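Local coordinates for protein MaoC-like dehydratase (Rhodospirillum rubrum, PDB 3EXZ) that probably acts as a lyase that adds water to, or removes it from, an acyl thioester substrate, as characterised MaoC relatives with the hot dog fold do, at residues A17-E22 against A61-R66; K27-E32 against G57-A62; Q36-D41 against R46-G51; S123-Q128 against V132-T137. One frame throughout, in Å; residues are numbered along the deposited sequence.

Contact 1: A17-E22 against A61-R66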
# COMPACT_ATOMS: atom_id res chain seq x y z
N ALA A 17 -14.23 12.54 3.21
CA ALA A 17 -14.73 13.42 2.16
C ALA A 17 -14.36 12.67 0.84
O ALA A 17 -13.75 11.59 0.86
CB ALA A 17 -14.08 14.78 2.21
N ARG A 18 -14.72 13.27 -0.29
CA ARG A 18 -14.54 12.64 -1.58
C ARG A 18 -13.33 13.08 -2.36
O ARG A 18 -12.77 14.14 -2.10
CB ARG A 18 -15.82 12.86 -2.41
CG ARG A 18 -16.78 11.66 -2.47
CD ARG A 18 -18.09 11.90 -1.73
NE ARG A 18 -18.09 11.35 -0.38
CZ ARG A 18 -19.00 10.50 0.09
NH1 ARG A 18 -20.00 10.09 -0.68
NH2 ARG A 18 -18.92 10.06 1.35
N HIS A 19 -12.90 12.25 -3.29
CA HIS A 19 -11.76 12.59 -4.12
C HIS A 19 -12.01 12.06 -5.53
O HIS A 19 -12.41 10.90 -5.70
CB HIS A 19 -10.47 12.01 -3.54
CG HIS A 19 -9.27 12.21 -4.39
ND1 HIS A 19 -8.49 13.35 -4.34
CD2 HIS A 19 -8.70 11.42 -5.33
CE1 HIS A 19 -7.49 13.24 -5.20
NE2 HIS A 19 -7.60 12.08 -5.82
N ARG A 20 -11.82 12.92 -6.53
CA ARG A 20 -12.01 12.51 -7.91
C ARG A 20 -10.69 12.08 -8.57
O ARG A 20 -9.71 12.82 -8.59
CB ARG A 20 -12.65 13.63 -8.73
CG ARG A 20 -13.39 13.12 -9.96
CD ARG A 20 -13.93 14.25 -10.82
NE ARG A 20 -14.62 13.75 -12.01
CZ ARG A 20 -15.84 13.21 -11.99
NH1 ARG A 20 -16.51 13.10 -10.85
NH2 ARG A 20 -16.38 12.77 -13.12
N VAL A 21 -10.68 10.86 -9.12
CA VAL A 21 -9.50 10.33 -9.79
C VAL A 21 -9.50 10.66 -11.29
O VAL A 21 -10.41 10.27 -12.02
CB VAL A 21 -9.39 8.80 -9.65
CG1 VAL A 21 -8.08 8.31 -10.24
CG2 VAL A 21 -9.47 8.40 -8.18
N GLU A 22 -8.48 11.38 -11.74
CA GLU A 22 -8.39 11.75 -13.16
C GLU A 22 -7.25 11.04 -13.87
O GLU A 22 -6.22 10.70 -13.28
CB GLU A 22 -8.23 13.25 -13.31
CG GLU A 22 -9.30 14.05 -12.59
CD GLU A 22 -10.62 14.17 -13.36
OE1 GLU A 22 -11.21 13.13 -13.74
OE2 GLU A 22 -11.05 15.31 -13.59
N ALA A 61 -4.29 3.04 -2.80
CA ALA A 61 -3.92 2.94 -1.39
C ALA A 61 -3.42 4.30 -0.85
O ALA A 61 -3.76 4.69 0.27
CB ALA A 61 -2.83 1.83 -1.19
N ALA A 62 -2.62 5.02 -1.65
CA ALA A 62 -2.10 6.35 -1.25
C ALA A 62 -3.23 7.38 -1.08
O ALA A 62 -3.24 8.14 -0.11
CB ALA A 62 -1.08 6.85 -2.27
N ILE A 63 -4.16 7.41 -2.03
CA ILE A 63 -5.33 8.30 -1.99
C ILE A 63 -6.17 7.92 -0.75
O ILE A 63 -6.74 8.79 -0.07
CB ILE A 63 -6.20 8.12 -3.27
CG1 ILE A 63 -5.49 8.76 -4.45
CG2 ILE A 63 -7.58 8.72 -3.08
CD1 ILE A 63 -6.15 8.47 -5.79
N THR A 64 -6.25 6.62 -0.45
CA THR A 64 -7.01 6.18 0.71
C THR A 64 -6.38 6.75 1.98
O THR A 64 -7.09 7.24 2.85
CB THR A 64 -7.08 4.65 0.80
OG1 THR A 64 -7.92 4.16 -0.25
CG2 THR A 64 -7.65 4.20 2.15
N MSE A 65 -5.05 6.71 2.08
CA MSE A 65 -4.39 7.25 3.27
C MSE A 65 -4.65 8.75 3.41
O MSE A 65 -4.95 9.23 4.50
CB MSE A 65 -2.89 6.98 3.25
CG MSE A 65 -2.21 7.41 4.55
SE MSE A 65 -2.96 6.51 6.11
CE MSE A 65 -4.12 7.88 6.81
N ARG A 66 -4.54 9.49 2.31
CA ARG A 66 -4.81 10.93 2.33
C ARG A 66 -6.23 11.21 2.86
O ARG A 66 -6.41 12.04 3.74
CB ARG A 66 -4.67 11.54 0.93
CG ARG A 66 -5.20 12.97 0.81
CD ARG A 66 -4.98 13.53 -0.60
NE ARG A 66 -5.34 14.94 -0.73
CZ ARG A 66 -6.58 15.41 -0.90
NH1 ARG A 66 -7.61 14.58 -0.95
NH2 ARG A 66 -6.78 16.72 -1.02
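Thr-64 OG1 is gripped by two hydrogen-bond partners, Thr-60 O and Thr-125 OG1, on one flank of a helix whose Ile-63 and Arg-66 meet His-19. The bond to Thr-125 ties this flank to the sheet. Ile-63 and Arg-66 lie on another side of segment 61-66 and pack on the side chains of 17-22. The main partner is His-19. Its CG stands anti to the backbone N (chi1 175°), which carries the imidazole off the strand toward the helix. There the ring and Ile-63 cross at about a right angle. His-19 CD2 lies 3.7 Å from Ile-63 CG2. The other branch reaches the same ring, with Ile-63 CD1 3.9 Å from His-19 NE2. Ile-63 CG2 and Arg-66 NH1 both come to the imidazole obliquely. The segments belong to strand 13-20 and helix 57-72. In the hot dog fold the long helix is wrapped by the antiparallel sheet, and here an outermost strand of the chain's sheet supplies the contact. The backbone of His-19 is hydrogen-bonded to Leu-98 on the next strand. Beyond the imidazole, Val-21 extends the apolar patch. Its CG2 approaches Ile-63 CD1 at 4.1 Å, and its side chain also touches Leu-98 and Ile-26. Arg-66 reaches the imidazole from further along the helix. Its chain is extended from CG to NE and brings NH1 to 3.7 Å from His-19 ND1, which is packing distance. The guanidinium is turned 53° from the ring plane. Arg-66 also packs on Glu-32 of the second subunit.

Contact 2: K27-E32 against G57-A62; sequences KAFAGE and GWHTAA
Helix 57-72, the long helix of the hot dog fold, packs near its start on helix 23-33 through an offset stack of Phe-29 and His-59. The axes of segments 27-32 and 57-62 pass 9.9 Å apart at 116°. The two rings are nearly parallel, with planes at 8° and centroids 4.6 Å apart. Both side chains have CG anti to the backbone N, and they reach across from the two helices and overlap in reverse directions. Each ring therefore lies over the root of the other side chain. Phe-29 CB sits 3.7 Å from the centroid of the His-59 ring, almost straight above it. In return, His-59 CA lies 3.7 Å from the centroid of the Phe-29 ring, displaced toward its rim. Both are CH-pi contacts. The far end of the phenyl ring reaches the helix backbone, with Phe-29 CZ 3.5 Å from Trp-58 O. That oxygen accepts the helix bond from Ala-62 N. Phe-29 CE1 also meets Ala-62 CB at 4.1 Å. An alanine in place of Phe-29 is likely to leave one face of the imidazole without its stack and open a gap between the helices. Around the pair, Phe-29 packs on Phe-29 of the second subunit, Ala-30 leans on helix 37-40, and Thr-60 touches Val-133 and Gln-134 of strand 132-143.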
# COMPACT_ATOMS: atom_id res chain seq x y z
N LYS A 27 -1.65 8.56 -14.50
CA LYS A 27 -0.38 8.45 -15.25
C LYS A 27 0.80 9.08 -14.52
O LYS A 27 1.91 8.55 -14.54
CB LYS A 27 -0.55 9.08 -16.63
CG LYS A 27 -1.66 8.44 -17.44
CD LYS A 27 -1.82 9.10 -18.80
CE LYS A 27 -2.89 8.39 -19.61
NZ LYS A 27 -3.28 9.15 -20.83
N ALA A 28 0.55 10.22 -13.88
CA ALA A 28 1.60 10.89 -13.10
C ALA A 28 2.05 9.95 -11.96
O ALA A 28 3.25 9.70 -11.81
CB ALA A 28 1.06 12.22 -12.51
N PHE A 29 1.13 9.41 -11.17
CA PHE A 29 1.54 8.49 -10.10
C PHE A 29 2.16 7.20 -10.67
O PHE A 29 3.21 6.75 -10.20
CB PHE A 29 0.37 8.10 -9.22
CG PHE A 29 0.75 7.26 -8.03
CD1 PHE A 29 0.95 7.84 -6.78
CD2 PHE A 29 0.94 5.88 -8.16
CE1 PHE A 29 1.28 7.06 -5.67
CE2 PHE A 29 1.27 5.09 -7.06
CZ PHE A 29 1.46 5.68 -5.82
N ALA A 30 1.53 6.61 -11.67
CA ALA A 30 2.03 5.37 -12.27
C ALA A 30 3.44 5.57 -12.84
O ALA A 30 4.34 4.78 -12.58
CB ALA A 30 1.06 4.88 -13.35
N GLY A 31 3.61 6.63 -13.63
CA GLY A 31 4.90 6.96 -14.21
C GLY A 31 6.01 7.02 -13.17
O GLY A 31 7.17 6.71 -13.47
N GLU A 32 5.68 7.41 -11.95
CA GLU A 32 6.70 7.49 -10.91
C GLU A 32 6.86 6.22 -10.06
O GLU A 32 7.97 5.83 -9.75
CB GLU A 32 6.45 8.68 -9.97
CG GLU A 32 7.57 8.89 -8.95
CD GLU A 32 7.40 10.12 -8.08
OE1 GLU A 32 6.32 10.75 -8.13
OE2 GLU A 32 8.35 10.47 -7.34
N GLY A 57 -3.01 -0.08 -7.85
CA GLY A 57 -3.58 -0.39 -6.55
C GLY A 57 -2.85 0.45 -5.51
O GLY A 57 -3.45 0.85 -4.50
N TRP A 58 -1.57 0.76 -5.76
CA TRP A 58 -0.76 1.56 -4.83
C TRP A 58 -1.10 3.04 -4.87
O TRP A 58 -0.83 3.77 -3.92
CB TRP A 58 0.72 1.29 -5.10
CG TRP A 58 1.00 -0.15 -4.93
CD1 TRP A 58 1.26 -1.06 -5.91
CD2 TRP A 58 0.97 -0.87 -3.70
NE1 TRP A 58 1.41 -2.31 -5.37
CE2 TRP A 58 1.25 -2.22 -4.01
CE3 TRP A 58 0.78 -0.51 -2.36
CZ2 TRP A 58 1.31 -3.22 -3.03
CZ3 TRP A 58 0.83 -1.51 -1.38
CH2 TRP A 58 1.10 -2.84 -1.72
N HIS A 59 -1.72 3.46 -5.97
CA HIS A 59 -2.16 4.85 -6.11
C HIS A 59 -3.48 4.94 -5.30
O HIS A 59 -3.70 5.90 -4.55
CB HIS A 59 -2.37 5.18 -7.59
CG HIS A 59 -2.79 6.59 -7.83
ND1 HIS A 59 -3.32 7.01 -9.03
CD2 HIS A 59 -2.74 7.69 -7.04
CE1 HIS A 59 -3.57 8.30 -8.98
NE2 HIS A 59 -3.23 8.74 -7.78
N THR A 60 -4.35 3.95 -5.45
CA THR A 60 -5.61 3.89 -4.70
C THR A 60 -5.30 3.83 -3.19
O THR A 60 -5.96 4.50 -2.39
CB THR A 60 -6.44 2.66 -5.14
OG1 THR A 60 -6.83 2.84 -6.50
CG2 THR A 60 -7.70 2.50 -4.29
N ALA A 61 -4.29 3.04 -2.80
CA ALA A 61 -3.92 2.94 -1.39
C ALA A 61 -3.42 4.30 -0.85
O ALA A 61 -3.76 4.69 0.27
CB ALA A 61 -2.83 1.83 -1.19
N ALA A 62 -2.62 5.02 -1.65
CA ALA A 62 -2.10 6.35 -1.25
C ALA A 62 -3.23 7.38 -1.08
O ALA A 62 -3.24 8.14 -0.11
CB ALA A 62 -1.08 6.85 -2.27

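Contact 3: Q36-D41 against R46-G51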
# COMPACT_ATOMS: atom_id res chain seq x y z
N GLN A 36 3.60 0.68 -15.54
CA GLN A 36 3.16 -0.45 -16.33
C GLN A 36 2.14 0.07 -17.33
O GLN A 36 1.33 0.94 -17.01
CB GLN A 36 2.50 -1.52 -15.44
CG GLN A 36 3.40 -2.02 -14.34
CD GLN A 36 2.91 -3.31 -13.69
OE1 GLN A 36 2.16 -3.28 -12.70
NE2 GLN A 36 3.31 -4.44 -14.25
N PRO A 37 2.16 -0.47 -18.56
CA PRO A 37 1.25 -0.08 -19.65
C PRO A 37 -0.19 0.17 -19.23
O PRO A 37 -0.76 1.21 -19.57
CB PRO A 37 1.35 -1.25 -20.63
CG PRO A 37 2.73 -1.77 -20.42
CD PRO A 37 2.95 -1.67 -18.92
N PHE A 38 -0.77 -0.77 -18.49
CA PHE A 38 -2.16 -0.60 -18.11
C PHE A 38 -2.49 0.60 -17.22
O PHE A 38 -3.66 0.95 -17.06
CB PHE A 38 -2.74 -1.90 -17.52
CG PHE A 38 -1.74 -2.77 -16.85
CD1 PHE A 38 -1.11 -3.81 -17.53
CD2 PHE A 38 -1.47 -2.62 -15.49
CE1 PHE A 38 -0.25 -4.68 -16.88
CE2 PHE A 38 -0.61 -3.48 -14.83
CZ PHE A 38 -0.00 -4.51 -15.53
N HIS A 39 -1.47 1.24 -16.66
CA HIS A 39 -1.67 2.42 -15.81
C HIS A 39 -1.11 3.68 -16.47
O HIS A 39 -1.20 4.77 -15.89
CB HIS A 39 -0.96 2.22 -14.47
CG HIS A 39 -1.43 1.03 -13.70
ND1 HIS A 39 -0.58 0.12 -13.13
CD2 HIS A 39 -2.69 0.59 -13.46
CE1 HIS A 39 -1.28 -0.84 -12.56
NE2 HIS A 39 -2.57 -0.59 -12.75
N LEU A 40 -0.56 3.54 -17.67
CA LEU A 40 0.09 4.63 -18.38
C LEU A 40 -0.51 5.00 -19.72
O LEU A 40 -0.44 6.15 -20.15
CB LEU A 40 1.56 4.26 -18.62
CG LEU A 40 2.49 4.31 -17.41
CD1 LEU A 40 3.89 3.80 -17.77
CD2 LEU A 40 2.55 5.76 -16.92
N ASP A 41 -1.07 4.01 -20.40
CA ASP A 41 -1.63 4.23 -21.72
C ASP A 41 -3.01 3.63 -21.91
O ASP A 41 -3.24 2.44 -21.64
CB ASP A 41 -0.67 3.67 -22.78
CG ASP A 41 -1.17 3.88 -24.20
OD1 ASP A 41 -1.55 5.02 -24.54
OD2 ASP A 41 -1.18 2.91 -24.99
N ARG A 46 -6.44 -1.15 -22.79
CA ARG A 46 -7.55 -1.85 -23.43
C ARG A 46 -7.22 -3.33 -23.66
O ARG A 46 -8.07 -4.20 -23.45
CB ARG A 46 -7.87 -1.20 -24.78
CG ARG A 46 -8.69 0.07 -24.66
CD ARG A 46 -8.55 0.94 -25.89
NE ARG A 46 -9.38 2.14 -25.81
CZ ARG A 46 -9.28 3.17 -26.64
NH1 ARG A 46 -8.39 3.15 -27.63
NH2 ARG A 46 -10.06 4.23 -26.48
N HIS A 47 -5.99 -3.62 -24.06
CA HIS A 47 -5.59 -5.00 -24.34
C HIS A 47 -5.09 -5.77 -23.12
O HIS A 47 -4.47 -6.82 -23.25
CB HIS A 47 -4.54 -5.03 -25.46
N SER A 48 -5.36 -5.25 -21.93
CA SER A 48 -4.93 -5.90 -20.69
C SER A 48 -6.14 -6.46 -19.95
O SER A 48 -7.28 -6.31 -20.40
CB SER A 48 -4.23 -4.90 -19.77
OG SER A 48 -5.15 -3.91 -19.31
N LEU A 49 -5.89 -7.11 -18.82
CA LEU A 49 -6.97 -7.65 -17.99
C LEU A 49 -7.90 -6.53 -17.53
O LEU A 49 -9.10 -6.74 -17.36
CB LEU A 49 -6.41 -8.36 -16.75
CG LEU A 49 -5.92 -9.80 -16.91
CD1 LEU A 49 -5.91 -10.50 -15.54
CD2 LEU A 49 -6.84 -10.56 -17.87
N PHE A 50 -7.33 -5.34 -17.31
CA PHE A 50 -8.09 -4.17 -16.87
C PHE A 50 -9.01 -3.68 -17.99
O PHE A 50 -10.01 -3.02 -17.74
CB PHE A 50 -7.13 -3.04 -16.47
CG PHE A 50 -6.27 -3.35 -15.27
CD1 PHE A 50 -6.75 -3.16 -13.98
CD2 PHE A 50 -4.99 -3.88 -15.43
CE1 PHE A 50 -5.97 -3.49 -12.86
CE2 PHE A 50 -4.20 -4.21 -14.33
CZ PHE A 50 -4.70 -4.01 -13.04
N GLY A 51 -8.65 -4.02 -19.23
CA GLY A 51 -9.43 -3.58 -20.38
C GLY A 51 -9.79 -2.11 -20.25
O GLY A 51 -10.97 -1.77 -20.15
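A short, weakly bonded helical turn at about 37-40 faces a type I turn from Ser-48 to Gly-51, and the CA atoms of Phe-38 and Ser-48 come within 6.5 Å. Phe-38, His-39 and Phe-50 form an aromatic cluster between them. Phe-50 brings the CD2-CE2 side of its ring to Phe-38. Its CE2 lies over one face of the Phe-38 ring, 3.4 Å from Phe-38 CD2. The planes are inclined at 32° and the centroids are 5.0 Å apart, which is neither a stack nor an edge-to-face pair. Phe-38 reaches this place with chi1 at 29°, well away from a staggered value. His-39 meets the same Phe-50 differently. The edge of the imidazole is turned toward the phenyl face, with centroids 5.4 Å apart. Ser-48 OG is 3.6 Å from Phe-38 CB and lies in plane at the edge of the Phe-50 ring. The hydroxyl is hydrogen-bonded to Ala-45 O and also receives a weak bond from Phe-50 N. A serine in place of Phe-38 would probably open a gap under Phe-50 CE2, leaving His-39 as the aromatic neighbour of Phe-50 in the cluster. The sequence from Asp-34 to His-39 resembles the hydratase motif of MaoC relatives, consistent with a place near the active site. His-39 also touches Asp-34. Helix 23-33 lies against the segment through Ala-30, which touches His-39 and Leu-40, while Gln-77 and Ile-80 of the second subunit pack on Phe-38 and Phe-50.

Contact 4: S123-Q128 against V132-T137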
# COMPACT_ATOMS: atom_id res chain seq x y z
N SER A 123 -11.10 -0.23 6.45
CA SER A 123 -11.47 0.85 5.54
C SER A 123 -11.81 0.32 4.16
O SER A 123 -11.01 -0.38 3.53
CB SER A 123 -10.32 1.85 5.42
OG SER A 123 -9.94 2.34 6.69
N ASP A 124 -13.01 0.64 3.69
CA ASP A 124 -13.46 0.25 2.36
C ASP A 124 -13.51 1.52 1.52
O ASP A 124 -14.22 2.48 1.85
CB ASP A 124 -14.84 -0.41 2.41
CG ASP A 124 -14.79 -1.85 2.90
OD1 ASP A 124 -15.87 -2.47 3.01
OD2 ASP A 124 -13.68 -2.37 3.15
N THR A 125 -12.73 1.54 0.44
CA THR A 125 -12.71 2.68 -0.46
C THR A 125 -13.72 2.34 -1.55
O THR A 125 -13.63 1.30 -2.21
CB THR A 125 -11.32 2.88 -1.06
OG1 THR A 125 -10.35 2.70 -0.02
CG2 THR A 125 -11.18 4.30 -1.65
N LEU A 126 -14.70 3.22 -1.72
CA LEU A 126 -15.76 2.99 -2.69
C LEU A 126 -15.85 4.07 -3.74
O LEU A 126 -15.51 5.24 -3.49
CB LEU A 126 -17.11 2.96 -1.96
CG LEU A 126 -17.24 2.24 -0.61
CD1 LEU A 126 -18.52 2.66 0.09
CD2 LEU A 126 -17.22 0.73 -0.82
N ASN A 127 -16.30 3.68 -4.94
CA ASN A 127 -16.54 4.66 -5.99
C ASN A 127 -18.04 5.03 -5.94
O ASN A 127 -18.78 4.54 -5.09
CB ASN A 127 -16.16 4.15 -7.38
CG ASN A 127 -16.81 2.84 -7.73
OD1 ASN A 127 -17.90 2.51 -7.25
ND2 ASN A 127 -16.16 2.09 -8.61
N GLN A 128 -18.48 5.88 -6.86
CA GLN A 128 -19.86 6.35 -6.89
C GLN A 128 -20.90 5.28 -7.17
O GLN A 128 -22.10 5.50 -6.98
CB GLN A 128 -20.01 7.48 -7.92
CG GLN A 128 -19.53 7.12 -9.31
CD GLN A 128 -18.10 7.54 -9.55
OE1 GLN A 128 -17.15 6.88 -9.12
NE2 GLN A 128 -17.93 8.67 -10.24
N VAL A 132 -16.41 -1.60 -4.14
CA VAL A 132 -15.20 -1.49 -3.35
C VAL A 132 -13.95 -1.59 -4.23
O VAL A 132 -13.69 -2.64 -4.82
CB VAL A 132 -15.13 -2.61 -2.28
CG1 VAL A 132 -13.90 -2.43 -1.41
CG2 VAL A 132 -16.39 -2.60 -1.44
N VAL A 133 -13.20 -0.49 -4.34
CA VAL A 133 -11.96 -0.51 -5.12
C VAL A 133 -10.76 -0.87 -4.22
O VAL A 133 -9.65 -1.12 -4.70
CB VAL A 133 -11.69 0.81 -5.88
CG1 VAL A 133 -12.84 1.07 -6.85
CG2 VAL A 133 -11.49 1.98 -4.93
N GLN A 134 -10.98 -0.89 -2.91
CA GLN A 134 -9.93 -1.30 -1.98
C GLN A 134 -10.48 -1.55 -0.60
O GLN A 134 -11.36 -0.82 -0.13
CB GLN A 134 -8.81 -0.25 -1.84
CG GLN A 134 -7.65 -0.72 -0.95
CD GLN A 134 -6.57 0.33 -0.72
OE1 GLN A 134 -6.52 0.98 0.33
NE2 GLN A 134 -5.70 0.50 -1.72
N ARG A 135 -10.00 -2.62 0.02
CA ARG A 135 -10.35 -2.89 1.41
C ARG A 135 -9.01 -3.05 2.12
O ARG A 135 -8.14 -3.80 1.68
CB ARG A 135 -11.19 -4.14 1.60
CG ARG A 135 -11.18 -4.63 3.04
CD ARG A 135 -12.23 -5.70 3.26
NE ARG A 135 -13.58 -5.14 3.15
CZ ARG A 135 -14.68 -5.81 3.47
NH1 ARG A 135 -14.60 -7.05 3.92
NH2 ARG A 135 -15.87 -5.22 3.34
N SER A 136 -8.86 -2.29 3.20
CA SER A 136 -7.66 -2.31 4.00
C SER A 136 -8.08 -2.57 5.45
O SER A 136 -8.69 -1.72 6.09
CB SER A 136 -6.93 -0.97 3.87
OG SER A 136 -5.71 -0.96 4.60
N THR A 137 -7.80 -3.78 5.95
CA THR A 137 -8.10 -4.13 7.34
C THR A 137 -6.75 -3.88 8.03
O THR A 137 -5.85 -4.72 8.03
CB THR A 137 -8.53 -5.59 7.47
OG1 THR A 137 -9.68 -5.81 6.64
CG2 THR A 137 -8.89 -5.92 8.92
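Asp-124 and Arg-135 run alongside each other in the same direction from adjacent strands. Their carboxylate and guanidinium planes are only 8° apart. Arg-135 grips the acid side-on with two nitrogens. Arg-135 NH2 meets the syn lone pair of Asp-124 OD1 at 2.8 Å, and Arg-135 NE reaches Asp-124 OD2, also at 2.8 Å, from slightly out of the carboxylate plane. A bend in the arginine chain (chi3 -68°) folds the guanidinium back alongside the acid. The same face carries Leu-126 and Val-132, which approach at a slant. Leu-126 CD2 is a tight 3.5 Å from Val-132 CG2. On the other face Thr-125 and Gln-134 lie next to each other, with Thr-125 OG1 3.8 Å from Gln-134 CB and the hydroxyl turned to Thr-64 of the helix. Val-133 crosses Thr-125 at about a right angle, its CG2 4.0 Å from Thr-125 CB. Thr-125 stands opposite two residues, Val-133 and Gln-134, a classic beta bulge in this antiparallel hairpin of strands 116-126 and 132-143. Two backbone bonds run across the bulge. Thr-125 N donates to Gln-134 O, while Val-133 N donates to Thr-125 O, each at 2.8 Å. Further along, Ser-123 N donates to Ser-136 O and Ser-136 N to Ser-123 O, each at 2.9 Å. Their hydroxyls bond to Thr-102 and Thr-84 on the flanking strands. The paired charges probably neutralise each other, and the two-nitrogen grip holds both flat groups against rotation.

Overall arrangement
Contacts 1 and 2 share Ala-61 and Ala-62 of helix 57-72, and their centres are 11 Å apart. The helix meets strand 13-20 in contact 1 and helix 23-33 in contact 2. Contact 4 lies on the sheet, its centre 10 Å from that of contact 1. Thr-64 OG1 and Thr-125 OG1 join the two at 2.8 Å, a probable hydrogen bond. Contact 3 is the outlying one. It packs on contact 2, where Ala-30 CB is 3.4 Å from His-39 O, but its nearest atoms are about 9 Å from contact 4. Contacts 1, 2 and 3 touch the second subunit. By analogy with relatives carrying an Asp-x4-His motif, contact 3 probably lies near the active site.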